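Side-chain contacts in (S)-imine reductase (Streptomyces sp. GF3546, PDB 4OQY), which probably reduces imines to amines with S selectivity using NADPH, and is linked to direct reductive amination of ketones: residues N60-L65 and D143-T148; Y183-A188 and H246-A251; M236-V241 and E263-G268. All coordinates share one frame; numbering follows the deposited sequence.

Contact 1 of 3, residues N60-L65 and D143-T148; sequences NELIVL and DAHEDT
H145 meets 60-65 through its imidazole, which lies against L62 and E61. CG of H145 stands anti to the carbonyl carbon (chi1 -59°), and this sends the ring from helix 139-149 toward the strand. CD1 of L62 sits over one face of the ring, 4.2 Å from the ring centroid and 26° off the normal. This is a CH-pi contact. The two side chains run past one another, pointing opposite ways. E61 comes to the same ring at its edge. OE1 of E61 lies 3.5 Å from CE1 of H145, and the carboxylate plane stands 83° to the ring plane. No hydrogen bond joins the pair. ND1 of H145 has a weak hydrogen bond to Q4 instead.

The contact belongs to the Rossmann-type NAD-binding domain. Strand 62-65 runs inside the sheet, between strands 6-9 and 88-91, and helix 139-149 packs on one side of it. V88 touches E61, L62 and H145, so the neighbouring strand helps to close the cluster.

One turn further along the helix, T148 reaches L62 tip to tip. Its CG2 is 3.7 Å from CD2 of L62. CG2 of T148 lies anti to the backbone N, which turns the methyl to the strand and the hydroxyl another way. OG1 of T148 is hydrogen-bonded to Q4. F22 of helix 13-24 also packs against T148.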
# COMPACT_ATOMS: atom_id res chain seq x y z
N ASN B 60 -6.95 -41.46 0.73
CA ASN B 60 -5.59 -40.96 0.96
C ASN B 60 -5.40 -40.53 2.41
O ASN B 60 -6.36 -40.21 3.13
CB ASN B 60 -5.30 -39.75 0.05
CG ASN B 60 -5.19 -40.13 -1.44
OD1 ASN B 60 -6.00 -39.70 -2.28
ND2 ASN B 60 -4.19 -40.90 -1.76
N GLU B 61 -4.15 -40.50 2.85
CA GLU B 61 -3.79 -39.95 4.15
C GLU B 61 -3.85 -38.42 4.11
O GLU B 61 -4.37 -37.78 5.04
CB GLU B 61 -2.38 -40.41 4.58
CG GLU B 61 -1.99 -39.93 5.97
CD GLU B 61 -0.61 -40.37 6.39
OE1 GLU B 61 0.21 -40.69 5.53
OE2 GLU B 61 -0.34 -40.35 7.60
N LEU B 62 -3.32 -37.84 3.03
CA LEU B 62 -3.21 -36.38 2.90
C LEU B 62 -4.40 -35.79 2.18
O LEU B 62 -4.64 -36.06 1.00
CB LEU B 62 -1.96 -35.98 2.15
CG LEU B 62 -1.71 -34.47 2.12
CD1 LEU B 62 -1.40 -33.96 3.51
CD2 LEU B 62 -0.57 -34.15 1.19
N ILE B 63 -5.15 -34.98 2.94
CA ILE B 63 -6.37 -34.35 2.50
C ILE B 63 -6.15 -32.84 2.47
O ILE B 63 -6.00 -32.20 3.51
CB ILE B 63 -7.53 -34.63 3.49
CG1 ILE B 63 -7.61 -36.13 3.83
CG2 ILE B 63 -8.84 -34.08 2.96
CD1 ILE B 63 -7.87 -37.07 2.66
N VAL B 64 -6.16 -32.29 1.27
CA VAL B 64 -6.00 -30.86 1.06
C VAL B 64 -7.35 -30.22 0.86
O VAL B 64 -8.12 -30.61 -0.03
CB VAL B 64 -5.19 -30.60 -0.23
CG1 VAL B 64 -5.10 -29.09 -0.49
CG2 VAL B 64 -3.81 -31.22 -0.10
N LEU B 65 -7.62 -29.22 1.67
CA LEU B 65 -8.88 -28.50 1.62
C LEU B 65 -8.64 -27.12 1.07
O LEU B 65 -7.78 -26.37 1.55
CB LEU B 65 -9.49 -28.34 3.02
CG LEU B 65 -9.67 -29.56 3.92
CD1 LEU B 65 -10.28 -29.09 5.24
CD2 LEU B 65 -10.52 -30.66 3.33
N ASP B 143 6.97 -32.36 8.07
CA ASP B 143 8.12 -32.96 7.35
C ASP B 143 7.72 -34.19 6.55
O ASP B 143 8.22 -34.40 5.45
CB ASP B 143 9.25 -33.34 8.31
CG ASP B 143 9.85 -32.14 9.00
OD1 ASP B 143 9.78 -31.02 8.47
OD2 ASP B 143 10.36 -32.32 10.11
N ALA B 144 6.82 -34.99 7.10
CA ALA B 144 6.30 -36.18 6.42
C ALA B 144 5.59 -35.87 5.08
O ALA B 144 5.65 -36.68 4.17
CB ALA B 144 5.38 -36.96 7.36
N HIS B 145 4.94 -34.72 4.96
CA HIS B 145 4.19 -34.40 3.73
C HIS B 145 4.73 -33.22 2.93
O HIS B 145 4.17 -32.87 1.88
CB HIS B 145 2.73 -34.18 4.08
CG HIS B 145 2.12 -35.37 4.73
ND1 HIS B 145 1.65 -36.44 4.00
CD2 HIS B 145 1.99 -35.72 6.03
CE1 HIS B 145 1.20 -37.37 4.82
NE2 HIS B 145 1.38 -36.95 6.06
N GLU B 146 5.83 -32.64 3.42
CA GLU B 146 6.43 -31.46 2.81
C GLU B 146 6.73 -31.67 1.33
O GLU B 146 6.50 -30.78 0.53
CB GLU B 146 7.72 -31.07 3.55
CG GLU B 146 8.36 -29.77 3.08
CD GLU B 146 9.75 -29.51 3.66
OE1 GLU B 146 10.19 -30.25 4.58
OE2 GLU B 146 10.43 -28.57 3.17
N ASP B 147 7.23 -32.85 0.99
CA ASP B 147 7.59 -33.15 -0.40
C ASP B 147 6.36 -33.15 -1.30
O ASP B 147 6.45 -32.77 -2.45
CB ASP B 147 8.34 -34.49 -0.51
CG ASP B 147 9.82 -34.37 -0.18
OD1 ASP B 147 10.28 -33.28 0.25
OD2 ASP B 147 10.55 -35.37 -0.37
N THR B 148 5.20 -33.54 -0.78
CA THR B 148 3.97 -33.44 -1.55
C THR B 148 3.44 -31.99 -1.60
O THR B 148 3.06 -31.49 -2.66
CB THR B 148 2.91 -34.38 -0.98
OG1 THR B 148 3.41 -35.72 -0.99
CG2 THR B 148 1.64 -34.30 -1.78

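Contact 2 of 3, residues Y183-A188 and H246-A251; sequences YYQTLA and HTHQDA
Q185 and H248 carry this contact between them, and both are buried. Their CA atoms are 8.7 Å apart, and the two side chains bridge that separation. The tight part is the aliphatic stem of Q185 against the imidazole. CG of Q185 lies 3.5 Å from CE1 of H248. The chain of Q185 bends at chi2 (78°), which turns the amide so that NE2 comes obliquely to the ring. There NE2 of Q185 stands 3.3 Å from ND1 of H248. The amide and ring planes are 80° apart, so the two flat groups do not stack. The clear polar partners lie outside the pair. NE2 of Q185 is hydrogen-bonded to the backbone oxygen of S254. NE2 of H248 is hydrogen-bonded to T174 of the second subunit. The ring of H248 is thus gripped from across the dimer interface. P258 packs on both side chains.

The rest of the interface is looser. Only 108 Å² is buried in all. Q249 and D250 lie on the exposed side of their helix and do not meet the 183-188 segment. The contact is helix-to-helix packing in the all-helical C-terminal domain, where long helix 163-192 and helix 234-251 also meet the second subunit.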
# COMPACT_ATOMS: atom_id res chain seq x y z
N TYR B 183 -5.38 2.86 -3.25
CA TYR B 183 -5.27 2.95 -4.70
C TYR B 183 -6.59 3.45 -5.27
O TYR B 183 -6.65 4.48 -5.93
CB TYR B 183 -4.94 1.57 -5.21
CG TYR B 183 -4.88 1.37 -6.67
CD1 TYR B 183 -3.74 1.71 -7.35
CD2 TYR B 183 -5.94 0.79 -7.38
CE1 TYR B 183 -3.63 1.50 -8.70
CE2 TYR B 183 -5.83 0.58 -8.76
CZ TYR B 183 -4.67 0.95 -9.40
OH TYR B 183 -4.50 0.77 -10.76
N TYR B 184 -7.69 2.80 -4.90
CA TYR B 184 -9.01 3.30 -5.29
C TYR B 184 -9.34 4.72 -4.80
O TYR B 184 -10.00 5.48 -5.51
CB TYR B 184 -10.11 2.33 -4.82
CG TYR B 184 -10.04 0.98 -5.51
CD1 TYR B 184 -9.61 0.86 -6.84
CD2 TYR B 184 -10.45 -0.15 -4.85
CE1 TYR B 184 -9.54 -0.39 -7.45
CE2 TYR B 184 -10.40 -1.38 -5.46
CZ TYR B 184 -9.94 -1.49 -6.75
OH TYR B 184 -9.94 -2.73 -7.32
N GLN B 185 -8.87 5.06 -3.60
CA GLN B 185 -9.09 6.37 -3.00
C GLN B 185 -8.47 7.44 -3.89
O GLN B 185 -9.05 8.48 -4.12
CB GLN B 185 -8.49 6.40 -1.57
CG GLN B 185 -8.69 7.69 -0.79
CD GLN B 185 -10.09 7.83 -0.20
OE1 GLN B 185 -10.68 6.87 0.28
NE2 GLN B 185 -10.62 9.04 -0.24
N THR B 186 -7.29 7.15 -4.41
CA THR B 186 -6.60 8.06 -5.27
C THR B 186 -7.35 8.26 -6.60
O THR B 186 -7.37 9.36 -7.15
CB THR B 186 -5.19 7.45 -5.53
OG1 THR B 186 -4.33 7.75 -4.42
CG2 THR B 186 -4.62 7.94 -6.77
N LEU B 187 -7.95 7.19 -7.10
CA LEU B 187 -8.66 7.29 -8.37
C LEU B 187 -9.94 8.11 -8.16
O LEU B 187 -10.31 8.93 -9.01
CB LEU B 187 -8.96 5.89 -8.93
CG LEU B 187 -7.74 5.02 -9.32
CD1 LEU B 187 -8.22 3.67 -9.83
CD2 LEU B 187 -6.85 5.68 -10.37
N ALA B 188 -10.58 7.94 -7.01
CA ALA B 188 -11.71 8.77 -6.63
C ALA B 188 -11.30 10.24 -6.53
O ALA B 188 -11.95 11.10 -7.11
CB ALA B 188 -12.28 8.30 -5.29
N HIS B 246 -7.02 16.78 4.30
CA HIS B 246 -7.72 17.96 3.84
C HIS B 246 -7.92 17.91 2.35
O HIS B 246 -8.92 18.37 1.87
CB HIS B 246 -6.96 19.21 4.25
CG HIS B 246 -6.98 19.46 5.73
ND1 HIS B 246 -6.00 20.19 6.37
CD2 HIS B 246 -7.83 19.05 6.70
CE1 HIS B 246 -6.27 20.25 7.66
NE2 HIS B 246 -7.37 19.57 7.89
N THR B 247 -6.98 17.34 1.62
CA THR B 247 -7.14 17.18 0.17
C THR B 247 -8.39 16.36 -0.17
O THR B 247 -9.18 16.77 -1.02
CB THR B 247 -5.89 16.51 -0.41
OG1 THR B 247 -4.77 17.36 -0.16
CG2 THR B 247 -6.04 16.28 -1.90
N HIS B 248 -8.56 15.23 0.50
CA HIS B 248 -9.76 14.42 0.28
C HIS B 248 -11.05 15.08 0.77
O HIS B 248 -12.08 14.99 0.10
CB HIS B 248 -9.61 13.02 0.89
CG HIS B 248 -8.53 12.22 0.23
ND1 HIS B 248 -8.72 11.58 -0.98
CD2 HIS B 248 -7.24 12.02 0.56
CE1 HIS B 248 -7.59 10.99 -1.34
NE2 HIS B 248 -6.68 11.24 -0.42
N GLN B 249 -10.99 15.76 1.91
CA GLN B 249 -12.15 16.54 2.40
C GLN B 249 -12.55 17.61 1.39
O GLN B 249 -13.69 17.66 0.97
CB GLN B 249 -11.81 17.22 3.73
CG GLN B 249 -11.60 16.24 4.86
CD GLN B 249 -11.19 16.92 6.17
OE1 GLN B 249 -10.49 17.94 6.16
NE2 GLN B 249 -11.59 16.34 7.28
N ASP B 250 -11.57 18.41 0.96
CA ASP B 250 -11.81 19.46 -0.05
C ASP B 250 -12.40 18.90 -1.36
O ASP B 250 -13.22 19.55 -2.00
CB ASP B 250 -10.50 20.18 -0.40
CG ASP B 250 -9.95 21.02 0.73
OD1 ASP B 250 -10.67 21.31 1.72
OD2 ASP B 250 -8.76 21.40 0.62
N ALA B 251 -12.00 17.69 -1.73
CA ALA B 251 -12.45 17.12 -3.00
C ALA B 251 -13.87 16.55 -2.94
O ALA B 251 -14.46 16.27 -3.97
CB ALA B 251 -11.48 16.05 -3.46

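Contact 3 of 3, residues M236-V241 and E263-G268; sequences MGAASV and EIFKAG
F265 points its ring from helix 256-270 at helix 234-251, and V241 lies over one face of it. CG2 of V241 sits 3.8 Å from the centroid of the F265 ring, 17° off the normal. It is offset toward the rim, and its closest ring atom is CE1 of F265. This is a CH-pi contact. The two side chains run obliquely to each other. CG2 of V241 is anti to the carbonyl carbon, which places this branch, and not CG1, on the ring.

The CD2-CE2 flank of the ring meets backbone, on the same side of the ring plane as V241. CD2 of F265 is 3.6 Å from the backbone N of A238. CE2 of F265 is 3.7 Å from the backbone C of G237. Both backbone atoms come in obliquely, neither square over the face nor at the edge. CB of A238 adds a more distant apolar touch, 4.2 Å from CD2 of F265. The packing is close at G237, since a beta carbon there would run into CE2 of F265.

The helix segments are roughly antiparallel, at 148°, with axes 9.7 Å apart. F265 spans this gap, and its backbone comes nearest at A238. With an alanine here, a gap would probably open between the helices and the V241 methyl would lose its aromatic partner.

L281 of helix 281-285 and L181 of the second subunit also pack on F265. W177 of that subunit touches V241 and is hydrogen-bonded to S240. Across the two segments there is no hydrogen bond or salt bridge. Cohesion here therefore rests on shape fit and dispersion between a ring, a methyl and backbone.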
# COMPACT_ATOMS: atom_id res chain seq x y z
N MET B 236 6.70 15.25 11.12
CA MET B 236 6.69 15.55 9.70
C MET B 236 5.66 14.69 8.98
O MET B 236 4.94 15.17 8.09
CB MET B 236 8.10 15.37 9.11
CG MET B 236 9.15 16.26 9.79
SD MET B 236 9.13 18.05 9.40
CE MET B 236 7.88 18.79 10.45
N GLY B 237 5.59 13.42 9.36
CA GLY B 237 4.58 12.52 8.83
C GLY B 237 3.18 13.00 9.14
O GLY B 237 2.32 13.02 8.28
N ALA B 238 2.95 13.40 10.40
CA ALA B 238 1.67 13.93 10.79
C ALA B 238 1.25 15.14 9.96
O ALA B 238 0.10 15.27 9.60
CB ALA B 238 1.66 14.28 12.28
N ALA B 239 2.19 16.03 9.66
CA ALA B 239 1.87 17.22 8.88
C ALA B 239 1.48 16.87 7.43
O ALA B 239 0.50 17.39 6.89
CB ALA B 239 3.03 18.22 8.91
N SER B 240 2.22 15.93 6.84
CA SER B 240 1.90 15.42 5.49
C SER B 240 0.52 14.72 5.44
O SER B 240 -0.29 14.94 4.51
CB SER B 240 3.03 14.47 5.08
OG SER B 240 2.85 13.94 3.77
N VAL B 241 0.26 13.88 6.44
CA VAL B 241 -1.00 13.18 6.56
C VAL B 241 -2.18 14.15 6.71
O VAL B 241 -3.26 13.88 6.22
CB VAL B 241 -0.92 12.15 7.72
CG1 VAL B 241 -2.29 11.73 8.23
CG2 VAL B 241 -0.13 10.94 7.27
N GLU B 263 -6.08 9.64 12.38
CA GLU B 263 -6.41 9.28 13.77
C GLU B 263 -5.25 8.56 14.43
O GLU B 263 -4.91 8.78 15.60
CB GLU B 263 -7.60 8.34 13.76
CG GLU B 263 -8.92 9.06 13.78
CD GLU B 263 -9.33 9.35 15.20
OE1 GLU B 263 -9.71 8.41 15.94
OE2 GLU B 263 -9.25 10.53 15.58
N ILE B 264 -4.63 7.68 13.65
CA ILE B 264 -3.47 6.95 14.12
C ILE B 264 -2.26 7.88 14.33
O ILE B 264 -1.66 7.85 15.40
CB ILE B 264 -3.15 5.78 13.19
CG1 ILE B 264 -4.28 4.74 13.32
CG2 ILE B 264 -1.79 5.18 13.54
CD1 ILE B 264 -4.42 3.85 12.09
N PHE B 265 -1.90 8.69 13.34
CA PHE B 265 -0.88 9.72 13.55
C PHE B 265 -1.22 10.65 14.71
O PHE B 265 -0.37 10.96 15.52
CB PHE B 265 -0.66 10.54 12.30
CG PHE B 265 0.27 9.86 11.33
CD1 PHE B 265 -0.20 8.85 10.51
CD2 PHE B 265 1.61 10.19 11.29
CE1 PHE B 265 0.67 8.20 9.60
CE2 PHE B 265 2.47 9.56 10.39
CZ PHE B 265 1.99 8.54 9.58
N LYS B 266 -2.47 11.08 14.80
CA LYS B 266 -2.89 11.90 15.96
C LYS B 266 -2.58 11.21 17.30
O LYS B 266 -2.07 11.84 18.24
CB LYS B 266 -4.37 12.27 15.83
CG LYS B 266 -4.94 13.06 16.99
CD LYS B 266 -6.42 13.39 16.89
CE LYS B 266 -7.27 12.13 16.85
NZ LYS B 266 -8.35 12.11 17.89
N ALA B 267 -2.88 9.93 17.43
CA ALA B 267 -2.66 9.26 18.70
C ALA B 267 -1.18 9.20 19.04
O ALA B 267 -0.80 9.31 20.18
CB ALA B 267 -3.27 7.87 18.70
N GLY B 268 -0.33 9.02 18.03
CA GLY B 268 1.11 9.04 18.28
C GLY B 268 1.60 10.38 18.75
O GLY B 268 2.38 10.47 19.71

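How the contacts relate
Contact 1 stands apart from the other two. Its centre is about 47 Å from each of theirs, across the centre of the chain, and it joins a sheet strand to a helix in the nucleotide-binding domain. Contacts 2 and 3 both lie in the C-terminal helical domain, with centres about 17 Å apart, and share helix 234-251. All three are largely buried, but E61 gives contact 1 an exposed margin. Contact 1 mixes apolar packing with a carboxylate beside an imidazole. Contact 2 is the most polar, while contact 3 is apolar. Contacts 2 and 3 are completed by the second subunit, whereas none of it touches contact 1.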